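Local atomic coordinates of adenine phosphoribosyltransferase, putative (PDB entry 5VN4), a protein that probably makes AMP from adenine and 5-phospho-alpha-D-ribose 1-diphosphate, releasing diphosphate, in the purine salvage pathway. Residues V14-Y18 against L186-T192; I81-F87 against S148-D154. One frame throughout, in Å; residues are numbered along the deposited sequence.

Interaction 1: V14-Y18 against L186-T192; sequences VLPNY and LTFLKGT
The ring of Y18 is the flat group of this contact, and methyl CG2 of T187 sits over one face of it. This is a CH-pi contact, with T187 CG2 4.0 Å from the centroid of the Y18 ring and 13° off the normal. Y18 extends from a beta hairpin, whose type II turn runs from L15 to Y18. V14 and L15 both face Y18 in a classic beta bulge. The backbone N of G191 lies at the ring edge, near its plane. Water 2 is also in plane there, next to the hydroxyl. T192 CG2 comes in obliquely, 3.6 Å from Y18 CD2. The other partner is a loop with a short 3-10 segment, 187-189, leading into helix 192-197. No direct hydrogen bond joins the two segments; two waters bridge them. Y18 has CG anti to its own N (chi1 -150°), which carries the hydroxyl toward the loop. There Y18 OH donates to water 2 at 2.8 Å. The same water donates to L186 O and accepts from G191 N, so it ties residues on either side of the 3-10 segment to the tyrosine. L186 itself turns away from the hairpin and lines the adenine pocket. T187 OG1 is bonded to E214, a bond that probably holds the rotation placing CG2 over the ring. L15 CD1 rests 3.5 Å from T187 O. At the turn, water 1 donates to P16 O and lies 2.6 Å from T192 OG1.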
loop_
_atom_site.group_PDB
_atom_site.type_symbol
_atom_site.label_atom_id
_atom_site.label_comp_id
_atom_site.label_asym_id
_atom_site.label_seq_id
_atom_site.Cartn_x
_atom_site.Cartn_y
_atom_site.Cartn_z
ATOM N N VAL A 14 18.842 20.550 3.677
ATOM C CA VAL A 14 19.219 21.181 2.411
ATOM C C VAL A 14 18.418 22.454 2.124
ATOM O O VAL A 14 18.907 23.342 1.417
ATOM C CB VAL A 14 19.185 20.187 1.230
ATOM C CG1 VAL A 14 20.191 19.042 1.441
ATOM C CG2 VAL A 14 17.793 19.643 1.019
ATOM N N LEU A 15 17.192 22.554 2.641
ATOM C CA LEU A 15 16.371 23.759 2.670
ATOM C C LEU A 15 15.783 23.814 4.074
ATOM O O LEU A 15 15.836 22.806 4.795
ATOM C CB LEU A 15 15.244 23.662 1.644
ATOM C CG LEU A 15 15.644 23.649 0.167
ATOM C CD1 LEU A 15 14.431 23.353 -0.715
ATOM C CD2 LEU A 15 16.296 24.970 -0.252
ATOM N N PRO A 16 15.228 24.943 4.516
ATOM C CA PRO A 16 14.680 24.998 5.885
ATOM C C PRO A 16 13.644 23.906 6.126
ATOM O O PRO A 16 12.627 23.815 5.432
ATOM C CB PRO A 16 14.085 26.410 5.969
ATOM C CG PRO A 16 14.935 27.229 5.015
ATOM C CD PRO A 16 15.235 26.275 3.870
ATOM N N ASN A 17 13.934 23.052 7.112
ATOM C CA ASN A 17 13.086 21.917 7.477
ATOM C C ASN A 17 12.854 20.939 6.323
ATOM O O ASN A 17 11.823 20.266 6.262
ATOM C CB ASN A 17 11.786 22.343 8.159
ATOM C CG ASN A 17 11.899 22.288 9.663
ATOM O OD1 ASN A 17 12.664 21.486 10.196
ATOM N ND2 ASN A 17 11.143 23.129 10.357
ATOM N N TYR A 18 13.823 20.824 5.417
ATOM C CA TYR A 18 13.804 19.823 4.349
ATOM C C TYR A 18 15.109 19.048 4.461
ATOM O O TYR A 18 16.175 19.580 4.135
ATOM C CB TYR A 18 13.666 20.487 2.976
ATOM C CG TYR A 18 12.948 19.654 1.920
ATOM C CD1 TYR A 18 13.057 18.268 1.886
ATOM C CD2 TYR A 18 12.155 20.271 0.955
ATOM C CE1 TYR A 18 12.391 17.525 0.921
ATOM C CE2 TYR A 18 11.489 19.540 -0.021
ATOM C CZ TYR A 18 11.613 18.161 -0.029
ATOM O OH TYR A 18 10.961 17.421 -0.988
ATOM N N LEU A 186 11.800 15.998 -4.164
ATOM C CA LEU A 186 12.301 16.768 -5.303
ATOM C C LEU A 186 12.447 18.197 -4.797
ATOM O O LEU A 186 11.521 19.009 -4.875
ATOM C CB LEU A 186 11.352 16.648 -6.487
ATOM C CG LEU A 186 11.068 15.201 -6.929
ATOM C CD1 LEU A 186 10.086 15.158 -8.079
ATOM C CD2 LEU A 186 12.352 14.472 -7.292
ATOM N N THR A 187 13.622 18.506 -4.238
ATOM C CA THR A 187 13.731 19.725 -3.435
ATOM C C THR A 187 13.584 20.984 -4.273
ATOM O O THR A 187 13.171 22.020 -3.747
ATOM C CB THR A 187 15.012 19.749 -2.597
ATOM O OG1 THR A 187 16.152 19.937 -3.440
ATOM C CG2 THR A 187 15.169 18.451 -1.818
ATOM N N PHE A 188 13.890 20.912 -5.571
ATOM C CA PHE A 188 13.736 22.088 -6.421
ATOM C C PHE A 188 12.283 22.536 -6.528
ATOM O O PHE A 188 12.029 23.690 -6.889
ATOM C CB PHE A 188 14.354 21.849 -7.810
ATOM C CG PHE A 188 13.698 20.750 -8.602
ATOM C CD1 PHE A 188 12.641 21.023 -9.459
ATOM C CD2 PHE A 188 14.159 19.443 -8.514
ATOM C CE1 PHE A 188 12.045 19.998 -10.199
ATOM C CE2 PHE A 188 13.569 18.422 -9.250
ATOM C CZ PHE A 188 12.508 18.704 -10.091
ATOM N N LEU A 189 11.328 21.658 -6.212
ATOM C CA LEU A 189 9.915 22.017 -6.191
ATOM C C LEU A 189 9.470 22.625 -4.866
ATOM O O LEU A 189 8.318 23.059 -4.759
ATOM C CB LEU A 189 9.039 20.806 -6.546
ATOM C CG LEU A 189 9.262 20.234 -7.954
ATOM C CD1 LEU A 189 8.431 18.976 -8.153
ATOM C CD2 LEU A 189 8.930 21.256 -9.029
ATOM N N LYS A 190 10.343 22.654 -3.858
ATOM C CA LYS A 190 10.054 23.312 -2.584
ATOM C C LYS A 190 8.716 22.846 -2.003
ATOM O O LYS A 190 7.848 23.644 -1.636
ATOM C CB LYS A 190 10.143 24.835 -2.717
ATOM C CG LYS A 190 11.518 25.310 -3.185
ATOM C CD LYS A 190 11.604 26.826 -3.293
ATOM C CE LYS A 190 12.963 27.256 -3.829
ATOM N NZ LYS A 190 14.087 26.770 -2.974
ATOM N N GLY A 191 8.560 21.524 -1.917
ATOM C CA GLY A 191 7.321 20.905 -1.465
ATOM C C GLY A 191 7.009 21.091 0.003
ATOM O O GLY A 191 5.901 20.746 0.424
ATOM N N THR A 192 7.943 21.627 0.789
ATOM C CA THR A 192 7.625 22.049 2.148
ATOM C C THR A 192 6.679 23.239 2.173
ATOM O O THR A 192 5.976 23.432 3.167
ATOM C CB THR A 192 8.918 22.500 2.841
ATOM O OG1 THR A 192 9.708 23.237 1.896
ATOM C CG2 THR A 192 9.740 21.313 3.368
HETATM O O HOH W 1 12.110 23.926 2.649
HETATM O O HOH W 2 9.703 19.034 -2.842
#

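Interaction 2: I81-F87 against S148-D154; sequences ITHILGF and SRVVLID. With HSX (5-O-phosphono-alpha-D-ribofuranose), chain D.
F87 packs against the carboxylate of D154. The two side chains cross at about a right angle, with F87 CD2 3.7 Å from D154 OD2 and the ring and carboxylate planes 26° apart. The same oxygen takes the shortest link here: O3 of the ribose phosphate HSX donates to D154 OD2 at 2.5 Å. Water 3 lies 2.7 Å from D154 OD1. The F87 ring also meets I153 O at its edge. Behind D154, the backbones of 83-87 and 149-153 run parallel, with axes 22° apart. L85 uses both its N-H and its C=O: L85 N donates to V151 O at 2.8 Å, almost straight, and L85 O accepts from I153 N. V151 N to H83 O and F87 N to I153 O continue the pattern. These are neighbouring strands in the parallel core of the sheet of the type I phosphoribosyltransferase fold. D154 follows the second strand and is the first of the run of residues D154-T162 in the HSX pocket. On the face of I84 and I153, their CG2 methyls meet at 3.6 Å, and I98 of helix 95-102 touches both. On the other face, L85 CB meets L152 CD2, and M163 of helix 161-172 touches L152. At the far end T82 clasps R149. T82 N donates to R149 O at 2.8 Å, and R149 N donates back to T82 OG1. That hydroxyl stands between N and the carbonyl carbon of T82 (chi1 63°), where it also shares a hydrogen bond with H83 ND1. In one of its two conformers R149 sends its side chain to P80 O, and S148 OG bonds D145 N.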
loop_
_atom_site.group_PDB
_atom_site.type_symbol
_atom_site.label_atom_id
_atom_site.label_comp_id
_atom_site.label_asym_id
_atom_site.label_seq_id
_atom_site.Cartn_x
_atom_site.Cartn_y
_atom_site.Cartn_z
ATOM N N ILE A 81 5.840 8.722 18.998
ATOM C CA ILE A 81 4.696 8.933 18.120
ATOM C C ILE A 81 3.600 7.925 18.459
ATOM O O ILE A 81 3.854 6.853 19.012
ATOM C CB ILE A 81 5.092 8.868 16.630
ATOM C CG1 ILE A 81 5.342 7.424 16.187
ATOM C CG2 ILE A 81 6.326 9.725 16.350
ATOM C CD1 ILE A 81 5.456 7.255 14.685
ATOM N N THR A 82 2.357 8.280 18.123
ATOM C CA THR A 82 1.208 7.429 18.401
ATOM C C THR A 82 0.577 6.815 17.157
ATOM O O THR A 82 -0.104 5.791 17.275
ATOM C CB THR A 82 0.121 8.200 19.172
ATOM O OG1 THR A 82 -0.363 9.285 18.375
ATOM C CG2 THR A 82 0.655 8.727 20.514
ATOM N N HIS A 83 0.781 7.407 15.979
ATOM C CA HIS A 83 0.154 6.937 14.752
ATOM C C HIS A 83 1.044 7.287 13.571
ATOM O O HIS A 83 1.696 8.332 13.561
ATOM C CB HIS A 83 -1.184 7.642 14.482
ATOM C CG HIS A 83 -2.214 7.442 15.543
ATOM N ND1 HIS A 83 -2.155 8.073 16.766
ATOM C CD2 HIS A 83 -3.349 6.705 15.549
ATOM C CE1 HIS A 83 -3.199 7.713 17.490
ATOM N NE2 HIS A 83 -3.941 6.889 16.774
ATOM N N ILE A 84 1.040 6.415 12.564
ATOM C CA ILE A 84 1.569 6.733 11.240
ATOM C C ILE A 84 0.395 6.778 10.274
ATOM O O ILE A 84 -0.413 5.842 10.227
ATOM C CB ILE A 84 2.622 5.706 10.785
ATOM C CG1 ILE A 84 3.836 5.759 11.723
ATOM C CG2 ILE A 84 3.009 5.932 9.314
ATOM C CD1 ILE A 84 4.854 4.714 11.437
ATOM N N LEU A 85 0.286 7.879 9.531
ATOM C CA LEU A 85 -0.761 8.092 8.536
ATOM C C LEU A 85 -0.089 8.054 7.173
ATOM O O LEU A 85 0.841 8.829 6.933
ATOM C CB LEU A 85 -1.402 9.467 8.734
ATOM C CG LEU A 85 -2.516 9.607 9.779
ATOM C CD1 LEU A 85 -2.078 9.114 11.149
ATOM C CD2 LEU A 85 -2.947 11.066 9.846
ATOM N N GLY A 86 -0.539 7.162 6.293
ATOM C CA GLY A 86 0.074 6.998 4.987
ATOM C C GLY A 86 -0.917 7.154 3.849
ATOM O O GLY A 86 -2.088 6.784 3.970
ATOM N N PHE A 87 -0.428 7.684 2.725
ATOM C CA PHE A 87 -1.281 8.013 1.588
ATOM C C PHE A 87 -1.470 6.843 0.625
ATOM O O PHE A 87 -0.506 6.191 0.214
ATOM C CB PHE A 87 -0.699 9.176 0.794
ATOM C CG PHE A 87 -0.702 10.477 1.521
ATOM C CD1 PHE A 87 -1.806 11.322 1.461
ATOM C CD2 PHE A 87 0.401 10.871 2.255
ATOM C CE1 PHE A 87 -1.795 12.541 2.112
ATOM C CE2 PHE A 87 0.409 12.089 2.922
ATOM C CZ PHE A 87 -0.685 12.923 2.839
ATOM N N SER A 148 -3.040 12.853 19.750
ATOM C CA SER A 148 -2.172 12.009 18.951
ATOM C C SER A 148 -0.935 12.775 18.496
ATOM O O SER A 148 -0.952 14.001 18.343
ATOM C CB SER A 148 -2.934 11.489 17.733
ATOM O OG SER A 148 -4.108 10.795 18.136
ATOM N N ARG A 149 0.147 12.030 18.294
ATOM C CA ARG A 149 1.387 12.549 17.725
ATOM C C ARG A 149 1.657 11.737 16.467
ATOM O O ARG A 149 2.003 10.552 16.548
ATOM C CB ARG A 149 2.530 12.439 18.734
ATOM C CG ARG A 149 2.425 13.452 19.881
ATOM C CD ARG A 149 3.477 13.225 20.957
ATOM N NE ARG A 149 4.798 12.971 20.388
ATOM C CZ ARG A 149 5.662 13.919 20.036
ATOM N NH1 ARG A 149 5.350 15.201 20.189
ATOM N NH2 ARG A 149 6.841 13.582 19.526
ATOM N N VAL A 150 1.481 12.364 15.306
ATOM C CA VAL A 150 1.420 11.609 14.062
ATOM C C VAL A 150 2.578 11.926 13.121
ATOM O O VAL A 150 3.154 13.020 13.124
ATOM C CB VAL A 150 0.054 11.777 13.358
ATOM C CG1 VAL A 150 -1.085 11.517 14.328
ATOM C CG2 VAL A 150 -0.068 13.147 12.749
ATOM N N VAL A 151 2.900 10.938 12.293
ATOM C CA VAL A 151 3.812 11.094 11.165
ATOM C C VAL A 151 3.010 10.840 9.899
ATOM O O VAL A 151 2.263 9.860 9.832
ATOM C CB VAL A 151 4.983 10.096 11.264
ATOM C CG1 VAL A 151 5.780 10.033 9.954
ATOM C CG2 VAL A 151 5.878 10.450 12.432
ATOM N N LEU A 152 3.152 11.723 8.909
ATOM C CA LEU A 152 2.612 11.504 7.568
ATOM C C LEU A 152 3.696 10.875 6.704
ATOM O O LEU A 152 4.838 11.346 6.711
ATOM C CB LEU A 152 2.206 12.841 6.945
ATOM C CG LEU A 152 0.936 13.482 7.496
ATOM C CD1 LEU A 152 0.856 14.937 7.045
ATOM C CD2 LEU A 152 -0.284 12.705 7.061
ATOM N N ILE A 153 3.355 9.815 5.960
ATOM C CA ILE A 153 4.336 9.133 5.120
ATOM C C ILE A 153 3.801 8.926 3.705
ATOM O O ILE A 153 2.627 8.589 3.504
ATOM C CB ILE A 153 4.843 7.813 5.752
ATOM C CG1 ILE A 153 6.046 7.258 4.979
ATOM C CG2 ILE A 153 3.726 6.769 5.854
ATOM C CD1 ILE A 153 6.824 6.198 5.740
ATOM N N ASP A 154 4.677 9.147 2.723
ATOM C CA ASP A 154 4.403 8.880 1.318
ATOM C C ASP A 154 5.708 8.424 0.678
ATOM O O ASP A 154 6.761 8.429 1.320
ATOM C CB ASP A 154 3.850 10.132 0.636
ATOM C CG ASP A 154 2.890 9.816 -0.488
ATOM O OD1 ASP A 154 2.792 8.628 -0.881
ATOM O OD2 ASP A 154 2.217 10.765 -0.953
HETATM C C1 HSX D . 2.176 10.705 -6.266
HETATM O O4 HSX D . 2.079 12.123 -6.043
HETATM C C2 HSX D . 3.088 10.231 -5.151
HETATM O O2 HSX D . 2.910 8.838 -4.866
HETATM C C3 HSX D . 2.704 11.138 -4.001
HETATM O O3 HSX D . 1.475 10.704 -3.387
HETATM C C4 HSX D . 2.438 12.461 -4.703
HETATM C C5 HSX D . 3.648 13.396 -4.692
HETATM O O5 HSX D . 3.406 14.543 -5.511
HETATM P "P'" HSX D . 3.052 15.986 -4.863
HETATM O O1X HSX D . 1.625 15.950 -4.348
HETATM O O2X HSX D . 4.065 16.239 -3.779
HETATM O O3X HSX D . 3.225 16.919 -6.045
HETATM O O1 HSX D . 0.878 10.109 -6.142
HETATM O O HOH W 3 0.786 7.619 -2.317
#

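Overall arrangement
Both interactions reach the same mixed sheet, at different depths. Interaction 2 is the core contact. It joins two parallel strands by direct backbone bonds, with apolar side chains and a helix on each face. Interaction 1 is only partly buried. It brings a hairpin near the N-terminus against a loop, and its polar links pass through water. The centres of interaction 1 and interaction 2 are about 20 Å apart, and the two do not touch. In sequence, both strands of interaction 2 lie between the two segments of interaction 1. Each contact reaches the active site by one residue: L186 borders adenine in interaction 1, and D154 takes a hydrogen bond from the ribose O3 in interaction 2.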